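Local coordinates for protein Ral guanine nucleotide dissociation stimulator-like 2 (Mus musculus, PDB 4JGW) that probably acts as a guanine nucleotide exchange factor for small G proteins and is a putative effector of Ras and/or Rap, at residues His205-Leu210 with Arg302-Phe307; Arg296-Cys301 with Ser341-Ile346. All blocks are in the same frame, centred on the assembly; numbering follows the deposited sequence.

Interaction 1 of 2, residues His205-Leu210 with Arg302-Phe307; sequences HLAEQL and RLLRNF
Leu304 makes an apolar packing contact with Ala207 and Glu208, where the turn that ends helix 284-303 meets the flank of helix 203-219 in the Ras-GEF (CDC25-homology) part of the chain. One methyl does the work: Leu304 CD1 lies 3.6 Å from Glu208 N, over the helix backbone, and 4.0 Å from Ala207 CB. A residue as small as alanine suits this place because it lets the methyl come down onto the main chain. Leu304 CD1 also meets Glu208 CG at 3.8 Å; the two side chains cross at about a right angle, and the glutamate gives its aliphatic part to the contact.

Beyond Leu304, the chain leaves the helix through a Schellman motif at Arg305, whose phi is positive (62°). Asn306 then points its CB toward helix 203-219, and CG, anti to the backbone N (chi1 180°), sets the amide beside it. Asn306 ND2 comes to 3.9 Å from Leu210 C, but its hydrogen bonds go to Asp214 and Thr211. OD1 serves as N-cap, accepting from Ser309 N, so one short polar side chain both starts helix 307-318 and ties it to helix 203-219. Leu210 leans onto Leu451 of helix 445-453, and Ala207 also packs on Glu300 and Cys301 of helix 284-303.

Interaction 2 of 2, residues Arg296-Cys301 with Ser341-Ile346; sequences RVAEEC and SSLCQI
Leu343 carries this helix-to-helix contact, reaching from helix 334-344 to Ala298 and Glu299 on helix 284-303. Along the second segment, Ser341 comes first and turns its hydroxyl back to its own helix, where OG is hydrogen-bonded to Leu337 O one turn earlier; such a side chain suits an exposed helical position. After Ser342, which is also exposed, comes Leu343, with its CB directed at the partner helix and CG beside the backbone N (chi1 -72°).

The isobutyl group ends in a fork that divides the work. Leu343 CD1 makes the purely apolar side-chain contact, 3.8 Å from Ala298 CB, and lies 4.0 Å from Glu299 N, so that it rests close to the backbone where alanine presents only a methyl. Leu343 CD2 lies 3.7 Å from Glu299 OE1, a van der Waals contact between a methyl and a carboxylate oxygen. Glu299 begins with CG anti to its own backbone N (chi1 178°), and a bend at chi2 (68°) brings the carboxylate closer to Leu343 than the direction of its CB would suggest. The other oxygen, OE2, forms a salt bridge with Arg302 NH1, which probably steadies the carboxylate beside the leucine.

Further on, Cys344 faces Val314 and Gln318 of helix 307-318. Ile346 packs on Arg302, and its backbone is hydrogen-bonded to that of Ser356, across residues 348-355, which are not modelled. Helix 307-318 also touches Ala298 through Val313 and Cys301 through Val310, so it lines both helices of this contact, while helix 203-219 packs against helix 284-303, for instance through Ala203 touching Arg296.

In the fold
Both contacts use helix 284-303: interaction 2 its last turns, interaction 1 the turn that ends it. Their centres lie about 11 Å apart, and both are mainly buried. In each, a leucine methyl settles near an alanine and a helix backbone, and a glutamate also touches the leucine, but the roles are reversed: helix 284-303 supplies the alanine in 296-301 with 341-346, whereas its end supplies the leucine in 205-210 with 302-307. Interaction 1 adds polar capping at a helix junction; interaction 2 sets a methyl against a carboxylate whose charge is paired within helix 284-303 itself. They are joined directly by a probable hydrogen bond from Asn306 N to Cys301 O (2.8 Å).

Interaction 1 of 2, residues His205-Leu210 with Arg302-Phe307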
ATOM      1  N   HIS A 205      16.105  14.444 -15.366  1.00 30.45           N
ATOM      2  CA  HIS A 205      16.861  13.212 -15.129  1.00 30.24           C
ATOM      3  C   HIS A 205      16.843  12.813 -13.656  1.00 29.85           C
ATOM      4  O   HIS A 205      16.705  11.633 -13.328  1.00 29.78           O
ATOM      5  CB  HIS A 205      18.311  13.344 -15.612  1.00 30.25           C
ATOM      6  CG  HIS A 205      18.455  13.412 -17.102  1.00 30.80           C
ATOM      7  ND1 HIS A 205      19.559  13.969 -17.714  1.00 31.00           N
ATOM      8  CD2 HIS A 205      17.640  13.000 -18.101  1.00 31.16           C
ATOM      9  CE1 HIS A 205      19.419  13.892 -19.025  1.00 31.26           C
ATOM     10  NE2 HIS A 205      18.262  13.310 -19.286  1.00 31.59           N
ATOM     11  N   LEU A 206      16.988  13.803 -12.778  1.00 29.50           N
ATOM     12  CA  LEU A 206      16.926  13.580 -11.338  1.00 29.28           C
ATOM     13  C   LEU A 206      15.560  13.028 -10.938  1.00 29.25           C
ATOM     14  O   LEU A 206      15.479  12.045 -10.206  1.00 29.25           O
ATOM     15  CB  LEU A 206      17.237  14.872 -10.574  1.00 29.16           C
ATOM     16  CG  LEU A 206      18.683  15.376 -10.634  1.00 28.95           C
ATOM     17  CD1 LEU A 206      18.750  16.888 -10.441  1.00 28.35           C
ATOM     18  CD2 LEU A 206      19.574  14.653  -9.628  1.00 29.04           C
ATOM     19  N   ALA A 207      14.500  13.651 -11.446  1.00 29.30           N
ATOM     20  CA  ALA A 207      13.130  13.201 -11.201  1.00 29.55           C
ATOM     21  C   ALA A 207      12.917  11.763 -11.675  1.00 29.60           C
ATOM     22  O   ALA A 207      12.397  10.933 -10.925  1.00 29.46           O
ATOM     23  CB  ALA A 207      12.136  14.136 -11.867  1.00 29.40           C
ATOM     24  N   GLU A 208      13.340  11.479 -12.908  1.00 29.69           N
ATOM     25  CA  GLU A 208      13.268  10.129 -13.479  1.00 29.94           C
ATOM     26  C   GLU A 208      13.971   9.097 -12.604  1.00 29.87           C
ATOM     27  O   GLU A 208      13.498   7.968 -12.450  1.00 30.02           O
ATOM     28  CB  GLU A 208      13.877  10.106 -14.885  1.00 29.87           C
ATOM     29  CG  GLU A 208      12.992  10.718 -15.958  1.00 30.38           C
ATOM     30  CD  GLU A 208      13.733  10.998 -17.260  1.00 31.30           C
ATOM     31  OE1 GLU A 208      14.896  10.562 -17.417  1.00 32.08           O
ATOM     32  OE2 GLU A 208      13.144  11.661 -18.136  1.00 31.37           O
ATOM     33  N   GLN A 209      15.098   9.503 -12.030  1.00 29.83           N
ATOM     34  CA  GLN A 209      15.920   8.624 -11.215  1.00 29.82           C
ATOM     35  C   GLN A 209      15.327   8.432  -9.820  1.00 29.82           C
ATOM     36  O   GLN A 209      15.386   7.334  -9.262  1.00 29.84           O
ATOM     37  CB  GLN A 209      17.341   9.185 -11.140  1.00 29.83           C
ATOM     38  CG  GLN A 209      18.447   8.172 -11.406  1.00 30.01           C
ATOM     39  CD  GLN A 209      18.202   7.278 -12.621  1.00 29.48           C
ATOM     40  OE1 GLN A 209      18.540   6.103 -12.591  1.00 30.10           O
ATOM     41  NE2 GLN A 209      17.623   7.830 -13.683  1.00 29.07           N
ATOM     42  N   LEU A 210      14.755   9.498  -9.267  1.00 29.80           N
ATOM     43  CA  LEU A 210      14.024   9.409  -8.004  1.00 29.88           C
ATOM     44  C   LEU A 210      12.785   8.525  -8.165  1.00 29.85           C
ATOM     45  O   LEU A 210      12.454   7.746  -7.275  1.00 29.71           O
ATOM     46  CB  LEU A 210      13.626  10.801  -7.494  1.00 29.78           C
ATOM     47  CG  LEU A 210      14.712  11.756  -6.981  1.00 29.81           C
ATOM     48  CD1 LEU A 210      14.090  13.077  -6.569  1.00 29.66           C
ATOM     49  CD2 LEU A 210      15.499  11.158  -5.818  1.00 30.22           C
ATOM     50  N   ARG A 302       6.264  15.706 -10.601  1.00 31.47           N
ATOM     51  CA  ARG A 302       4.819  15.847 -10.779  1.00 31.78           C
ATOM     52  C   ARG A 302       4.389  15.483 -12.197  1.00 31.83           C
ATOM     53  O   ARG A 302       3.350  14.846 -12.392  1.00 31.80           O
ATOM     54  CB  ARG A 302       4.375  17.274 -10.452  1.00 32.03           C
ATOM     55  CG  ARG A 302       2.867  17.447 -10.293  1.00 32.79           C
ATOM     56  CD  ARG A 302       2.470  18.912 -10.358  1.00 34.76           C
ATOM     57  NE  ARG A 302       1.896  19.286 -11.650  1.00 36.91           N
ATOM     58  CZ  ARG A 302       2.596  19.698 -12.703  1.00 37.90           C
ATOM     59  NH1 ARG A 302       3.916  19.788 -12.639  1.00 39.19           N
ATOM     60  NH2 ARG A 302       1.975  20.018 -13.829  1.00 38.31           N
ATOM     61  N   LEU A 303       5.193  15.894 -13.177  1.00 31.86           N
ATOM     62  CA  LEU A 303       4.944  15.580 -14.585  1.00 31.88           C
ATOM     63  C   LEU A 303       5.054  14.080 -14.839  1.00 31.89           C
ATOM     64  O   LEU A 303       4.386  13.546 -15.726  1.00 32.08           O
ATOM     65  CB  LEU A 303       5.911  16.352 -15.493  1.00 31.90           C
ATOM     66  CG  LEU A 303       5.766  17.879 -15.541  1.00 32.26           C
ATOM     67  CD1 LEU A 303       7.050  18.539 -16.033  1.00 32.78           C
ATOM     68  CD2 LEU A 303       4.578  18.306 -16.404  1.00 32.59           C
ATOM     69  N   LEU A 304       5.897  13.414 -14.053  1.00 31.70           N
ATOM     70  CA  LEU A 304       6.026  11.959 -14.090  1.00 31.71           C
ATOM     71  C   LEU A 304       4.998  11.264 -13.195  1.00 31.61           C
ATOM     72  O   LEU A 304       4.959  10.034 -13.133  1.00 31.49           O
ATOM     73  CB  LEU A 304       7.439  11.536 -13.676  1.00 31.67           C
ATOM     74  CG  LEU A 304       8.592  11.781 -14.652  1.00 31.99           C
ATOM     75  CD1 LEU A 304       9.912  11.554 -13.944  1.00 31.63           C
ATOM     76  CD2 LEU A 304       8.484  10.896 -15.891  1.00 32.04           C
ATOM     77  N   ARG A 305       4.177  12.060 -12.511  1.00 31.62           N
ATOM     78  CA  ARG A 305       3.160  11.567 -11.573  1.00 31.72           C
ATOM     79  C   ARG A 305       3.760  10.810 -10.379  1.00 31.39           C
ATOM     80  O   ARG A 305       3.143   9.885  -9.841  1.00 31.36           O
ATOM     81  CB  ARG A 305       2.095  10.723 -12.289  1.00 31.97           C
ATOM     82  CG  ARG A 305       1.236  11.495 -13.287  1.00 33.20           C
ATOM     83  CD  ARG A 305       0.075  10.641 -13.792  1.00 35.81           C
ATOM     84  NE  ARG A 305      -0.845  10.279 -12.710  1.00 37.97           N
ATOM     85  CZ  ARG A 305      -1.892   9.469 -12.841  1.00 39.18           C
ATOM     86  NH1 ARG A 305      -2.180   8.919 -14.016  1.00 40.22           N
ATOM     87  NH2 ARG A 305      -2.659   9.209 -11.790  1.00 39.61           N
ATOM     88  N   ASN A 306       4.966  11.206  -9.979  1.00 30.95           N
ATOM     89  CA  ASN A 306       5.589  10.682  -8.772  1.00 30.71           C
ATOM     90  C   ASN A 306       5.284  11.622  -7.610  1.00 30.52           C
ATOM     91  O   ASN A 306       6.092  12.485  -7.257  1.00 30.48           O
ATOM     92  CB  ASN A 306       7.101  10.500  -8.968  1.00 30.62           C
ATOM     93  CG  ASN A 306       7.804   9.952  -7.725  1.00 30.60           C
ATOM     94  OD1 ASN A 306       7.168   9.570  -6.739  1.00 30.39           O
ATOM     95  ND2 ASN A 306       9.129   9.909  -7.777  1.00 30.27           N
ATOM     96  N   PHE A 307       4.099  11.450  -7.031  1.00 30.26           N
ATOM     97  CA  PHE A 307       3.629  12.324  -5.958  1.00 30.22           C
ATOM     98  C   PHE A 307       4.321  12.043  -4.625  1.00 30.00           C
ATOM     99  O   PHE A 307       4.265  12.863  -3.711  1.00 30.06           O
ATOM    100  CB  PHE A 307       2.104  12.254  -5.827  1.00 30.13           C
ATOM    101  CG  PHE A 307       1.375  12.693  -7.068  1.00 30.25           C
ATOM    102  CD1 PHE A 307       0.886  11.752  -7.973  1.00 30.46           C
ATOM    103  CD2 PHE A 307       1.190  14.044  -7.342  1.00 30.40           C
ATOM    104  CE1 PHE A 307       0.216  12.154  -9.130  1.00 30.40           C
ATOM    105  CE2 PHE A 307       0.520  14.456  -8.497  1.00 30.64           C
ATOM    106  CZ  PHE A 307       0.034  13.506  -9.392  1.00 30.24           C
TER

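Interaction 2 of 2, residues Arg296-Cys301 with Ser341-Ile346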
ATOM      1  N   ARG A 296      12.270  22.744  -9.259  1.00 29.09           N
ATOM      2  CA  ARG A 296      12.149  22.220 -10.614  1.00 29.12           C
ATOM      3  C   ARG A 296      12.154  20.690 -10.636  1.00 29.25           C
ATOM      4  O   ARG A 296      11.438  20.078 -11.428  1.00 29.39           O
ATOM      5  CB  ARG A 296      13.258  22.793 -11.508  1.00 28.94           C
ATOM      6  CG  ARG A 296      13.292  22.254 -12.937  1.00 28.66           C
ATOM      7  CD  ARG A 296      12.022  22.562 -13.728  1.00 28.49           C
ATOM      8  NE  ARG A 296      11.805  23.997 -13.905  1.00 28.54           N
ATOM      9  CZ  ARG A 296      12.418  24.747 -14.817  1.00 28.11           C
ATOM     10  NH1 ARG A 296      13.306  24.208 -15.646  1.00 28.27           N
ATOM     11  NH2 ARG A 296      12.146  26.039 -14.895  1.00 27.70           N
ATOM     12  N   VAL A 297      12.959  20.083  -9.766  1.00 29.42           N
ATOM     13  CA  VAL A 297      12.979  18.626  -9.611  1.00 29.69           C
ATOM     14  C   VAL A 297      11.614  18.121  -9.131  1.00 29.94           C
ATOM     15  O   VAL A 297      11.111  17.109  -9.627  1.00 30.07           O
ATOM     16  CB  VAL A 297      14.107  18.161  -8.655  1.00 29.48           C
ATOM     17  CG1 VAL A 297      13.941  16.687  -8.276  1.00 29.37           C
ATOM     18  CG2 VAL A 297      15.468  18.387  -9.292  1.00 29.58           C
ATOM     19  N   ALA A 298      11.023  18.840  -8.177  1.00 30.16           N
ATOM     20  CA  ALA A 298       9.686  18.528  -7.680  1.00 30.47           C
ATOM     21  C   ALA A 298       8.652  18.657  -8.789  1.00 30.67           C
ATOM     22  O   ALA A 298       7.742  17.838  -8.891  1.00 30.68           O
ATOM     23  CB  ALA A 298       9.326  19.430  -6.509  1.00 30.45           C
ATOM     24  N   GLU A 299       8.807  19.684  -9.622  1.00 31.08           N
ATOM     25  CA  GLU A 299       7.926  19.899 -10.767  1.00 31.48           C
ATOM     26  C   GLU A 299       8.042  18.773 -11.804  1.00 31.42           C
ATOM     27  O   GLU A 299       7.032  18.321 -12.350  1.00 31.61           O
ATOM     28  CB  GLU A 299       8.185  21.278 -11.392  1.00 31.59           C
ATOM     29  CG  GLU A 299       7.357  21.617 -12.634  1.00 32.74           C
ATOM     30  CD  GLU A 299       5.864  21.795 -12.363  1.00 34.39           C
ATOM     31  OE1 GLU A 299       5.405  21.624 -11.211  1.00 35.28           O
ATOM     32  OE2 GLU A 299       5.134  22.103 -13.328  1.00 35.36           O
ATOM     33  N   GLU A 300       9.266  18.310 -12.049  1.00 31.32           N
ATOM     34  CA  GLU A 300       9.500  17.207 -12.990  1.00 31.36           C
ATOM     35  C   GLU A 300       8.991  15.866 -12.452  1.00 31.31           C
ATOM     36  O   GLU A 300       8.580  14.997 -13.226  1.00 31.33           O
ATOM     37  CB  GLU A 300      10.980  17.106 -13.371  1.00 31.25           C
ATOM     38  CG  GLU A 300      11.529  18.309 -14.140  1.00 31.64           C
ATOM     39  CD  GLU A 300      11.101  18.355 -15.604  1.00 32.14           C
ATOM     40  OE1 GLU A 300      10.485  17.385 -16.100  1.00 32.33           O
ATOM     41  OE2 GLU A 300      11.390  19.376 -16.263  1.00 32.23           O
ATOM     42  N   CYS A 301       9.021  15.709 -11.128  1.00 31.17           N
ATOM     43  CA  CYS A 301       8.409  14.555 -10.463  1.00 31.06           C
ATOM     44  C   CYS A 301       6.889  14.531 -10.665  1.00 31.18           C
ATOM     45  O   CYS A 301       6.308  13.468 -10.878  1.00 31.00           O
ATOM     46  CB  CYS A 301       8.737  14.551  -8.965  1.00 31.03           C
ATOM     47  SG  CYS A 301      10.435  14.076  -8.546  1.00 30.13           S
ATOM     48  N   SER A 341       4.479  27.415  -4.924  1.00 47.25           N
ATOM     49  CA  SER A 341       3.161  27.627  -4.317  1.00 47.78           C
ATOM     50  C   SER A 341       2.122  26.668  -4.898  1.00 48.10           C
ATOM     51  O   SER A 341       1.302  26.109  -4.164  1.00 48.21           O
ATOM     52  CB  SER A 341       2.699  29.074  -4.512  1.00 47.75           C
ATOM     53  OG  SER A 341       3.596  29.985  -3.903  1.00 48.03           O
ATOM     54  N   SER A 342       2.175  26.483  -6.217  1.00 48.47           N
ATOM     55  CA  SER A 342       1.306  25.553  -6.934  1.00 48.87           C
ATOM     56  C   SER A 342       1.538  24.108  -6.489  1.00 49.16           C
ATOM     57  O   SER A 342       0.598  23.314  -6.437  1.00 49.30           O
ATOM     58  CB  SER A 342       1.521  25.689  -8.447  1.00 48.86           C
ATOM     59  OG  SER A 342       0.691  24.802  -9.174  1.00 48.94           O
ATOM     60  N   LEU A 343       2.789  23.780  -6.168  1.00 49.51           N
ATOM     61  CA  LEU A 343       3.143  22.455  -5.658  1.00 49.84           C
ATOM     62  C   LEU A 343       2.712  22.267  -4.206  1.00 50.13           C
ATOM     63  O   LEU A 343       2.391  21.153  -3.788  1.00 50.17           O
ATOM     64  CB  LEU A 343       4.648  22.199  -5.795  1.00 49.78           C
ATOM     65  CG  LEU A 343       5.212  21.960  -7.199  1.00 49.80           C
ATOM     66  CD1 LEU A 343       6.728  22.086  -7.192  1.00 49.48           C
ATOM     67  CD2 LEU A 343       4.782  20.606  -7.759  1.00 49.82           C
ATOM     68  N   CYS A 344       2.713  23.361  -3.446  1.00 50.51           N
ATOM     69  CA  CYS A 344       2.284  23.341  -2.048  1.00 50.94           C
ATOM     70  C   CYS A 344       0.780  23.108  -1.908  1.00 51.33           C
ATOM     71  O   CYS A 344       0.335  22.467  -0.955  1.00 51.38           O
ATOM     72  CB  CYS A 344       2.688  24.637  -1.341  1.00 50.85           C
ATOM     73  SG  CYS A 344       4.463  24.792  -1.022  1.00 50.62           S
ATOM     74  N   GLN A 345       0.007  23.618  -2.864  1.00 51.83           N
ATOM     75  CA  GLN A 345      -1.454  23.499  -2.832  1.00 52.41           C
ATOM     76  C   GLN A 345      -1.974  22.109  -3.220  1.00 52.61           C
ATOM     77  O   GLN A 345      -3.144  21.796  -2.988  1.00 52.73           O
ATOM     78  CB  GLN A 345      -2.114  24.584  -3.694  1.00 52.48           C
ATOM     79  CG  GLN A 345      -1.958  26.008  -3.150  1.00 53.11           C
ATOM     80  CD  GLN A 345      -2.546  26.190  -1.755  1.00 53.95           C
ATOM     81  OE1 GLN A 345      -3.669  25.761  -1.473  1.00 54.45           O
ATOM     82  NE2 GLN A 345      -1.786  26.838  -0.878  1.00 53.70           N
ATOM     83  N   ILE A 346      -1.104  21.284  -3.804  1.00 52.86           N
ATOM     84  CA  ILE A 346      -1.439  19.893  -4.128  1.00 53.03           C
ATOM     85  C   ILE A 346      -1.583  19.071  -2.845  1.00 53.19           C
ATOM     86  O   ILE A 346      -2.441  18.190  -2.753  1.00 53.28           O
ATOM     87  CB  ILE A 346      -0.385  19.247  -5.072  1.00 53.05           C
ATOM     88  CG1 ILE A 346      -0.302  20.019  -6.392  1.00 53.08           C
ATOM     89  CG2 ILE A 346      -0.713  17.776  -5.344  1.00 53.00           C
ATOM     90  CD1 ILE A 346       0.932  19.702  -7.217  1.00 52.88           C
TER